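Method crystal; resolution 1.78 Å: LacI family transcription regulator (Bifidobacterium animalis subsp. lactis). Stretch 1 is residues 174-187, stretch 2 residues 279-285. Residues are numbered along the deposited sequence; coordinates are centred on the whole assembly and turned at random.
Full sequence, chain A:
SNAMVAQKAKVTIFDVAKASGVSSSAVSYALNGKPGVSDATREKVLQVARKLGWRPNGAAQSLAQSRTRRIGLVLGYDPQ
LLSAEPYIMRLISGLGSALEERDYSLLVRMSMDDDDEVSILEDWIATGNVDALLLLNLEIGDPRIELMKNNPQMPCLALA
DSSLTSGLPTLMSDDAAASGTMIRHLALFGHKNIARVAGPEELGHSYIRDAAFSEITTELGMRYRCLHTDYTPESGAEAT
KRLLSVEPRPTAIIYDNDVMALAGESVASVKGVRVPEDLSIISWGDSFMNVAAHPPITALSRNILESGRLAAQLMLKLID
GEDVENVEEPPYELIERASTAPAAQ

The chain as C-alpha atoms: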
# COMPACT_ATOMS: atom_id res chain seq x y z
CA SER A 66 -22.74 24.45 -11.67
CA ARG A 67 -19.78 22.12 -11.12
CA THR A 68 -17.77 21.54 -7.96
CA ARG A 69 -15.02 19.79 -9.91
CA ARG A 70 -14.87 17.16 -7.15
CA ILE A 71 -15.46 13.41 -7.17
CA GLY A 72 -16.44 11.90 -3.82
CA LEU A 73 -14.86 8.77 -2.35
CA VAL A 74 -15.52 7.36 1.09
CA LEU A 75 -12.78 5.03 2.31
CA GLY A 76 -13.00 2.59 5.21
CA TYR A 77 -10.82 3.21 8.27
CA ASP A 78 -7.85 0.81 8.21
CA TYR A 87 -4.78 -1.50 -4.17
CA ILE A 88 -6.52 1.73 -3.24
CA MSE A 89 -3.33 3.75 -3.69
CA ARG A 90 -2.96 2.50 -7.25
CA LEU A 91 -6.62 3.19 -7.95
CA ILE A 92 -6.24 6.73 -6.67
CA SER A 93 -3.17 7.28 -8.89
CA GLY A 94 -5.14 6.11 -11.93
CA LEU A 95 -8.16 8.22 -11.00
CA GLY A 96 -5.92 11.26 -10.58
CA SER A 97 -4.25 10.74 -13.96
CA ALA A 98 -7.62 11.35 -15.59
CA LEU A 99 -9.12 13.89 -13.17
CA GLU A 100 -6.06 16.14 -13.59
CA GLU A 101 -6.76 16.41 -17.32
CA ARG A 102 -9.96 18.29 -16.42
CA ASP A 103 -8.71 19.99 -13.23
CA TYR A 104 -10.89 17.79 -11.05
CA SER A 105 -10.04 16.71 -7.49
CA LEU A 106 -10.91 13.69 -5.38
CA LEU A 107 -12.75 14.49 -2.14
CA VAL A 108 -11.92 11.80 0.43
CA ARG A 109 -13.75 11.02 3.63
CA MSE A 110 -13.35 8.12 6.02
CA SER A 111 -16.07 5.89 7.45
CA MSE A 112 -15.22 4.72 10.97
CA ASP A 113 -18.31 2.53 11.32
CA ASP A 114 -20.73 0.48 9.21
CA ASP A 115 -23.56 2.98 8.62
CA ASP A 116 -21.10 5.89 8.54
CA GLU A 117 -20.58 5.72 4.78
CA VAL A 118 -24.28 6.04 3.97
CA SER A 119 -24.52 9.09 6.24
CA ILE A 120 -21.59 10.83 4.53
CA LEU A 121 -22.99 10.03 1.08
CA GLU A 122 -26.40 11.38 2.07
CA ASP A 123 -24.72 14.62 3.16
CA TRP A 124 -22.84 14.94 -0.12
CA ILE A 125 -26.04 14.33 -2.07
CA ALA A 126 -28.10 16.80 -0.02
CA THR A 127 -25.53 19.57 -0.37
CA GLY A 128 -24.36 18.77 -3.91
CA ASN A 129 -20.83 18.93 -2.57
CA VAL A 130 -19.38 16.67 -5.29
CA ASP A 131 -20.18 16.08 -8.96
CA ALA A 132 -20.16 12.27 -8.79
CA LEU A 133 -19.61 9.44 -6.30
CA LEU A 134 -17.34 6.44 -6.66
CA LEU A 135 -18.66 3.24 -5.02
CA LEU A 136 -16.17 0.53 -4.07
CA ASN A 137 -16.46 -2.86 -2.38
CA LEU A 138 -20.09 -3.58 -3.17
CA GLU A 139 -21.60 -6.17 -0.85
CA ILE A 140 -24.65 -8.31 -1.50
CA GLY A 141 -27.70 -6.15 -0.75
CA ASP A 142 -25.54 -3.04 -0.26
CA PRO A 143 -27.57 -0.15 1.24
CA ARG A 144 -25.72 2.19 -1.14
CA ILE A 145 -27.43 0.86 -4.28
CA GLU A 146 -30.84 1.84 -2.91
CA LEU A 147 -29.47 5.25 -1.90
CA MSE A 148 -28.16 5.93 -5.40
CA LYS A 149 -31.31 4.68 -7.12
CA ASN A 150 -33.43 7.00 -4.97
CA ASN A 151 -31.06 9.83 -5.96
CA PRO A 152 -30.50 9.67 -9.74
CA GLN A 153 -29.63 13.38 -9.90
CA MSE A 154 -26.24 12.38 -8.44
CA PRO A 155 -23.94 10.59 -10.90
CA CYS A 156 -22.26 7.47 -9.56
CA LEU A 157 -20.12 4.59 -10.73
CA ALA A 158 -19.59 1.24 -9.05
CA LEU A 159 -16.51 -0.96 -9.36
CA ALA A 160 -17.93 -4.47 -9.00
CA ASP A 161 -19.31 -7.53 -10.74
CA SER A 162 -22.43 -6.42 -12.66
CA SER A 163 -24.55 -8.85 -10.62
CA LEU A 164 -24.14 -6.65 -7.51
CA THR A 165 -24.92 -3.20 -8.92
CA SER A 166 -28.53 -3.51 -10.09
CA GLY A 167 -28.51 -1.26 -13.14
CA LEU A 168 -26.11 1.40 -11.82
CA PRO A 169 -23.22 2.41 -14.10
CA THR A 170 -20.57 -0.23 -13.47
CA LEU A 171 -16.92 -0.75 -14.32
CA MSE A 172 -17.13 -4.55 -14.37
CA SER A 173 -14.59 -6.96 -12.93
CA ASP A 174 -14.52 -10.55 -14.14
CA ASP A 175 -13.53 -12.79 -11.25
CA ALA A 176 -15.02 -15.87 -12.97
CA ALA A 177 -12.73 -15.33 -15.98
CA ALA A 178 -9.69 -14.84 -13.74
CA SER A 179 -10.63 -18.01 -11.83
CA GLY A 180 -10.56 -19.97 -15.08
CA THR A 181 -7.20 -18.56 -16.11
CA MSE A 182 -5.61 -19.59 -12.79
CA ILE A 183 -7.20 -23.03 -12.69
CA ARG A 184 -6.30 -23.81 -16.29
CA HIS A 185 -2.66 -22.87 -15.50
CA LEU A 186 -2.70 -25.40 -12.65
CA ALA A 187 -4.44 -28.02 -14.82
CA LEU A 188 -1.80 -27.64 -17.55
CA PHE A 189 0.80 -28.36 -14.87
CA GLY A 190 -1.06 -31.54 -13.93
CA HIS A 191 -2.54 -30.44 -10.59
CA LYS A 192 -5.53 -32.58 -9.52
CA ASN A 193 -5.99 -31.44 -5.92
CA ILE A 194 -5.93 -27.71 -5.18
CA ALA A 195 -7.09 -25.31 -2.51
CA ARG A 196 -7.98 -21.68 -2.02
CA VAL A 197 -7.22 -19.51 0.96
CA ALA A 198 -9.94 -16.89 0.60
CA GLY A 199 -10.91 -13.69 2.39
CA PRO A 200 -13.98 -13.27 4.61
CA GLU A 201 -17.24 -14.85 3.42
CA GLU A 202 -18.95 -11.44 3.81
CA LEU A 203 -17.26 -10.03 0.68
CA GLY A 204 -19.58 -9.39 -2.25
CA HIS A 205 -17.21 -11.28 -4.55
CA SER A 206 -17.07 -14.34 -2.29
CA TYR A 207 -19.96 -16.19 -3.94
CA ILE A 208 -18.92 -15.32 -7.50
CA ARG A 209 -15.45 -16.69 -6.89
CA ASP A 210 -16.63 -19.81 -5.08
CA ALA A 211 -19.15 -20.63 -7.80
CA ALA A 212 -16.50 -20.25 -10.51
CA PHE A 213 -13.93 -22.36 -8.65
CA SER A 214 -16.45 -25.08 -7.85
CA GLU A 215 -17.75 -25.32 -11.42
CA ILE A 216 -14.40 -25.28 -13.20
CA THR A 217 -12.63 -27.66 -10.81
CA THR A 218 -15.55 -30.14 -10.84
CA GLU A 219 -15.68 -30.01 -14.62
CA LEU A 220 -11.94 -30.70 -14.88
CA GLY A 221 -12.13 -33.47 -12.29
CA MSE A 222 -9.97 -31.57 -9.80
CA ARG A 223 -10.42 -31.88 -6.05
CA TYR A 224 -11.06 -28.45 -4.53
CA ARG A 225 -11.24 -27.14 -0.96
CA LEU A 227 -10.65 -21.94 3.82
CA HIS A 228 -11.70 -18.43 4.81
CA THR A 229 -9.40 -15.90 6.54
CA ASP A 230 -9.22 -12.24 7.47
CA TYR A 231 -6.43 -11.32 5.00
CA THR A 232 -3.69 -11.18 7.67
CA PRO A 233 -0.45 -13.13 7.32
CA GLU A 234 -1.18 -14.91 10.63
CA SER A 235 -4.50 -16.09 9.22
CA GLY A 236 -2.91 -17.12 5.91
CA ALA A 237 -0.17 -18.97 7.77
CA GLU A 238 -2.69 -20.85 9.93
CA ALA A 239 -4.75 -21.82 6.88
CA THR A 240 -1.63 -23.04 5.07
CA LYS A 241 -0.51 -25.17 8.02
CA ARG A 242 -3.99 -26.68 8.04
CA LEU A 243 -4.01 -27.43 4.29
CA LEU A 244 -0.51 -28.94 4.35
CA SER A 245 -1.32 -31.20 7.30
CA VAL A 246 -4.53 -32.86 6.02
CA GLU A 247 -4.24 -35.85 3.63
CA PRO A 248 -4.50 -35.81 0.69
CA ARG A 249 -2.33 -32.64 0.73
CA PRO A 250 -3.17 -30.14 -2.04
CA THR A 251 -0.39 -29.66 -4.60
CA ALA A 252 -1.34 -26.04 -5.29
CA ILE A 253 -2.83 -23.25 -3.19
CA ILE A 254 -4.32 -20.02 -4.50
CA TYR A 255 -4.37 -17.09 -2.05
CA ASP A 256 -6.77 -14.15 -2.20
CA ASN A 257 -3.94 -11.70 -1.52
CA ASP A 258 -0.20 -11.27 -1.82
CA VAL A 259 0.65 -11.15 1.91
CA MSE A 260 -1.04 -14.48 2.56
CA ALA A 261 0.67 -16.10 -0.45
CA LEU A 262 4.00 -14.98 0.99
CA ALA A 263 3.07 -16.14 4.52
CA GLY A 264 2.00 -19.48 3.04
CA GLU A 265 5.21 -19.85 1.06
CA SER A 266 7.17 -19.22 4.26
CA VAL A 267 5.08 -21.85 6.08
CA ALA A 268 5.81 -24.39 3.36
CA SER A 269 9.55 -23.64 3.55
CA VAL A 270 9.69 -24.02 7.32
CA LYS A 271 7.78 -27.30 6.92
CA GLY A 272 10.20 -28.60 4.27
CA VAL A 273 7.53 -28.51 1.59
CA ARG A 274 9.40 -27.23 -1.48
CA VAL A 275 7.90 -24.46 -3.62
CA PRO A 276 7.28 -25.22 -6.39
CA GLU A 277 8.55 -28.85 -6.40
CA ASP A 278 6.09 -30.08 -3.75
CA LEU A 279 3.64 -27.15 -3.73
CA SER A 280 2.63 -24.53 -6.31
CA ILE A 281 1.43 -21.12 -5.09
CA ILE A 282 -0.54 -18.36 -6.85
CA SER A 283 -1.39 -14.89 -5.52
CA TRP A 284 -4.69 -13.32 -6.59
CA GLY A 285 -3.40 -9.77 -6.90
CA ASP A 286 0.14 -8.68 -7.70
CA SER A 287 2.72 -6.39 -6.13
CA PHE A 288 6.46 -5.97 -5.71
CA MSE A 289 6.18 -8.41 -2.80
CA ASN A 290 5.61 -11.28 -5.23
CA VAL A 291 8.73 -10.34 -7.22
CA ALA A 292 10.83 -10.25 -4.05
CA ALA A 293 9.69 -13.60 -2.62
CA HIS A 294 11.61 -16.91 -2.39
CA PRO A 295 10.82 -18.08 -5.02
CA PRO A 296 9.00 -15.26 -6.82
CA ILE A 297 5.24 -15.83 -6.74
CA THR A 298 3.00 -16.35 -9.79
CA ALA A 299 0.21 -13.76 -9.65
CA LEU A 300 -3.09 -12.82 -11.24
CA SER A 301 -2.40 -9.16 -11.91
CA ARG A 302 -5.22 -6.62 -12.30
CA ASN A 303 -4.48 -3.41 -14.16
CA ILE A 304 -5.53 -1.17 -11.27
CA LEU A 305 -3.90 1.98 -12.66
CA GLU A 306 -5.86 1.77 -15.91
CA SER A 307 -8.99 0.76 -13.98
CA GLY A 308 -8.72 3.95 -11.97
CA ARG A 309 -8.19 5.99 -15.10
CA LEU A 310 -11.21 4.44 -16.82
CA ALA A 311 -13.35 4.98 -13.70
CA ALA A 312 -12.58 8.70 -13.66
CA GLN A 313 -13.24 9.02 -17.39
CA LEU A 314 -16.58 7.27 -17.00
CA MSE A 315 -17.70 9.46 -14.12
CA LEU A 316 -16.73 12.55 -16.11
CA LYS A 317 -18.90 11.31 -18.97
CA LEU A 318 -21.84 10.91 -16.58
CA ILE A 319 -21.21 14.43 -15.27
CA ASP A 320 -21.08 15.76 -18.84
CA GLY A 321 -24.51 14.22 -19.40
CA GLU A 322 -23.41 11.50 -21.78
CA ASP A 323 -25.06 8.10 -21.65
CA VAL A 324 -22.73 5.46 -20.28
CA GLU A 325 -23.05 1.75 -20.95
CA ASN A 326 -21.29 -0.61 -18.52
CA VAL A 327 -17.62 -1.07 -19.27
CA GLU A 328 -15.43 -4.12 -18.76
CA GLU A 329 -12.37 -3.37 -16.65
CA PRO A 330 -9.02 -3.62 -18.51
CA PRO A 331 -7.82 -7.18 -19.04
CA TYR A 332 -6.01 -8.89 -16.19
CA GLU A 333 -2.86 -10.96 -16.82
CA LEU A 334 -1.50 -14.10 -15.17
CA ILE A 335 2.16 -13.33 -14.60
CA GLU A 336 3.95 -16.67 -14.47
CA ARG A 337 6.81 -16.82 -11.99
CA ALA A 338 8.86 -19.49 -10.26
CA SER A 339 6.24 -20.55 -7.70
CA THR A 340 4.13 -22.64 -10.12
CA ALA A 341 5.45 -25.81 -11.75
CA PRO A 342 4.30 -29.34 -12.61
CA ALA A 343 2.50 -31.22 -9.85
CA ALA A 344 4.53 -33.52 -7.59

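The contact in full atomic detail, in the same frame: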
# COMPACT_ATOMS: atom_id res chain seq x y z
N ASP A 174 -14.12 -9.23 -13.70
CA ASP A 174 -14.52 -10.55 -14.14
C ASP A 174 -13.78 -11.62 -13.34
O ASP A 174 -12.89 -12.28 -13.86
CB ASP A 174 -14.29 -10.74 -15.64
CG ASP A 174 -15.12 -11.88 -16.23
OD1 ASP A 174 -15.57 -12.79 -15.49
OD2 ASP A 174 -15.33 -11.87 -17.46
N ASP A 175 -14.18 -11.79 -12.09
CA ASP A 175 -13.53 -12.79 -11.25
C ASP A 175 -13.70 -14.22 -11.78
O ASP A 175 -12.81 -15.05 -11.59
CB ASP A 175 -14.02 -12.71 -9.81
CG ASP A 175 -13.44 -11.51 -9.06
OD1 ASP A 175 -12.47 -10.90 -9.57
OD2 ASP A 175 -13.95 -11.18 -7.97
N ALA A 176 -14.82 -14.53 -12.41
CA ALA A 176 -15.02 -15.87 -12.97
C ALA A 176 -14.00 -16.18 -14.07
O ALA A 176 -13.45 -17.28 -14.12
CB ALA A 176 -16.44 -16.05 -13.48
N ALA A 177 -13.76 -15.20 -14.94
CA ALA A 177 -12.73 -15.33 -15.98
C ALA A 177 -11.35 -15.57 -15.36
O ALA A 177 -10.64 -16.49 -15.74
CB ALA A 177 -12.70 -14.09 -16.88
N ALA A 178 -10.97 -14.70 -14.43
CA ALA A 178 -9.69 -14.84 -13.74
C ALA A 178 -9.55 -16.21 -13.08
O ALA A 178 -8.47 -16.81 -13.10
CB ALA A 178 -9.54 -13.73 -12.72
N SER A 179 -10.63 -16.70 -12.48
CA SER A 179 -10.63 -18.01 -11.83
C SER A 179 -10.25 -19.09 -12.83
O SER A 179 -9.41 -19.94 -12.55
CB SER A 179 -12.00 -18.34 -11.23
OG SER A 179 -12.36 -17.41 -10.23
N GLY A 180 -10.86 -19.03 -14.01
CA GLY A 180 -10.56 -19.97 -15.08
C GLY A 180 -9.12 -19.91 -15.52
O GLY A 180 -8.49 -20.95 -15.73
N THR A 181 -8.58 -18.71 -15.65
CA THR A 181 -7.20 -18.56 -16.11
C THR A 181 -6.24 -19.22 -15.12
O THR A 181 -5.30 -19.91 -15.53
CB THR A 181 -6.84 -17.07 -16.30
OG1 THR A 181 -7.67 -16.51 -17.33
CG2 THR A 181 -5.38 -16.94 -16.71
N MSE A 182 -6.47 -19.02 -13.82
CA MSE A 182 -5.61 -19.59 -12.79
C MSE A 182 -5.75 -21.11 -12.73
O MSE A 182 -4.76 -21.83 -12.65
CB MSE A 182 -5.94 -18.98 -11.43
CG MSE A 182 -5.43 -17.56 -11.30
SE MSE A 182 -5.78 -16.89 -9.52
CE MSE A 182 -7.67 -16.59 -9.69
N ILE A 183 -6.98 -21.59 -12.79
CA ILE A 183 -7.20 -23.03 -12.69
C ILE A 183 -6.66 -23.74 -13.91
O ILE A 183 -6.08 -24.82 -13.80
CB ILE A 183 -8.70 -23.35 -12.47
CG1 ILE A 183 -9.16 -22.74 -11.15
CG2 ILE A 183 -8.95 -24.85 -12.49
CD1 ILE A 183 -10.67 -22.65 -11.04
N ARG A 184 -6.84 -23.16 -15.10
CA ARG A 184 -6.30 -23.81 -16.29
C ARG A 184 -4.77 -23.90 -16.25
O ARG A 184 -4.20 -24.87 -16.74
CB ARG A 184 -6.77 -23.10 -17.57
CG ARG A 184 -8.25 -23.27 -17.88
CD ARG A 184 -8.57 -22.80 -19.30
NE ARG A 184 -8.34 -21.35 -19.42
CZ ARG A 184 -9.24 -20.43 -19.07
NH1 ARG A 184 -10.42 -20.81 -18.60
NH2 ARG A 184 -8.95 -19.13 -19.19
N HIS A 185 -4.12 -22.90 -15.67
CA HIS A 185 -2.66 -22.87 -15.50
C HIS A 185 -2.25 -24.05 -14.61
O HIS A 185 -1.29 -24.77 -14.92
CB HIS A 185 -2.24 -21.53 -14.88
CG HIS A 185 -0.77 -21.41 -14.59
ND1 HIS A 185 0.19 -21.31 -15.58
CD2 HIS A 185 -0.11 -21.30 -13.41
CE1 HIS A 185 1.38 -21.18 -15.02
NE2 HIS A 185 1.23 -21.16 -13.71
N LEU A 186 -2.99 -24.27 -13.54
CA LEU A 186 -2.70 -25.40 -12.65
C LEU A 186 -3.00 -26.73 -13.33
O LEU A 186 -2.25 -27.69 -13.18
CB LEU A 186 -3.46 -25.27 -11.32
CG LEU A 186 -3.08 -24.02 -10.49
CD1 LEU A 186 -3.94 -23.96 -9.25
CD2 LEU A 186 -1.61 -24.05 -10.11
N ALA A 187 -4.08 -26.78 -14.12
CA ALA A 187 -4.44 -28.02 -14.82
C ALA A 187 -3.37 -28.40 -15.84
O ALA A 187 -3.01 -29.58 -15.97
CB ALA A 187 -5.78 -27.86 -15.52
N LEU A 279 4.81 -28.01 -3.87
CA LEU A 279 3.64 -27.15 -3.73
C LEU A 279 3.72 -25.93 -4.64
O LEU A 279 4.68 -25.17 -4.56
CB LEU A 279 3.50 -26.67 -2.27
CG LEU A 279 2.43 -25.61 -2.00
CD1 LEU A 279 1.03 -26.21 -2.10
CD2 LEU A 279 2.63 -24.95 -0.63
N SER A 280 2.73 -25.75 -5.51
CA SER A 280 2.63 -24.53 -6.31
C SER A 280 1.79 -23.50 -5.58
O SER A 280 0.82 -23.85 -4.90
CB SER A 280 2.01 -24.82 -7.68
OG SER A 280 2.94 -25.46 -8.54
N ILE A 281 2.14 -22.22 -5.75
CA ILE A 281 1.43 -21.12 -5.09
C ILE A 281 1.11 -20.02 -6.10
O ILE A 281 1.95 -19.65 -6.91
CB ILE A 281 2.27 -20.52 -3.93
CG1 ILE A 281 2.35 -21.53 -2.78
CG2 ILE A 281 1.66 -19.22 -3.41
CD1 ILE A 281 3.26 -21.09 -1.65
N ILE A 282 -0.12 -19.51 -6.04
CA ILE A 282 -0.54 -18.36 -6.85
C ILE A 282 -1.14 -17.29 -5.93
O ILE A 282 -1.89 -17.60 -5.00
CB ILE A 282 -1.58 -18.78 -7.90
CG1 ILE A 282 -0.96 -19.76 -8.88
CG2 ILE A 282 -2.13 -17.56 -8.66
CD1 ILE A 282 -1.96 -20.34 -9.87
N SER A 283 -0.79 -16.03 -6.20
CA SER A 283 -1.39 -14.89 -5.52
C SER A 283 -2.44 -14.28 -6.41
O SER A 283 -2.16 -13.99 -7.57
CB SER A 283 -0.34 -13.82 -5.26
OG SER A 283 -0.93 -12.65 -4.70
N TRP A 284 -3.64 -14.05 -5.88
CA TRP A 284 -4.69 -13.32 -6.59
C TRP A 284 -4.44 -11.86 -6.25
O TRP A 284 -4.77 -11.41 -5.16
CB TRP A 284 -6.07 -13.73 -6.09
CG TRP A 284 -7.19 -13.49 -7.07
CD1 TRP A 284 -7.27 -12.51 -7.98
CD2 TRP A 284 -8.38 -14.29 -7.21
NE1 TRP A 284 -8.45 -12.62 -8.70
CE2 TRP A 284 -9.14 -13.70 -8.25
CE3 TRP A 284 -8.86 -15.42 -6.57
CZ2 TRP A 284 -10.37 -14.24 -8.65
CZ3 TRP A 284 -10.09 -15.95 -6.97
CH2 TRP A 284 -10.82 -15.36 -8.00
N GLY A 285 -3.83 -11.13 -7.18
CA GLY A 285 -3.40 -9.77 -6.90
C GLY A 285 -1.88 -9.74 -6.96
O GLY A 285 -1.23 -10.67 -6.48
O HOH W 1 -9.70 -10.71 -10.54

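Helix 175-187 packs against strand 280-284 with the two chain directions nearly antiparallel, at 168°, and the axes 10.7 Å apart at their closest. No direct hydrogen bond joins the two stretches, so the contact rests on apolar packing and one bridging water.

Leu279 lies out of reach, and the contact begins at Ser280, which points toward the helix. Ser280 CB lies 4.4 Å from Leu186 CD2; a small side chain fits this buried place, and its hydroxyl is hydrogen-bonded elsewhere in the structure. Ile281 points away, as expected from the alternation of side chains along a strand.

Ile282 turns back toward the helix. Ile282 CD1 meets Leu186 CD2 at 3.7 Å and lies at the edge of the His185 ring, 4.1 Å from His185 CD2, while Ile282 CG2 lies 3.8 Å from Met182 SE. A branched aliphatic side chain suits this site because its separate arms reach different helix residues. Ser283 again points away, and its OG donates to Gly285 O at 2.7 Å within its own stretch.

Trp284, with the largest covered area, leaves the backbone sideways, but its indole extends to the helix. Selenomethionine Met182 lays its methyl over one face: Met182 CE is 3.4 Å from the centroid of the Trp284 six-membered ring and only 7° off the normal, a CH-pi contact. The long, flexible side chain lets Met182 touch both Ile282 and this ring. Ala178 CB, 4.2 Å from Trp284 CZ2, is small enough to let the indole lie close to the helix. Ser179 OG comes within 3.4 Å of Trp284 CH2, yet its polarity is satisfied by donating to Asp175 O at 2.8 Å. The indole nitrogen needs an acceptor: Trp284 NE1 donates to a water at 2.9 Å, which donates in turn to Asp175 OD1, also at 2.9 Å.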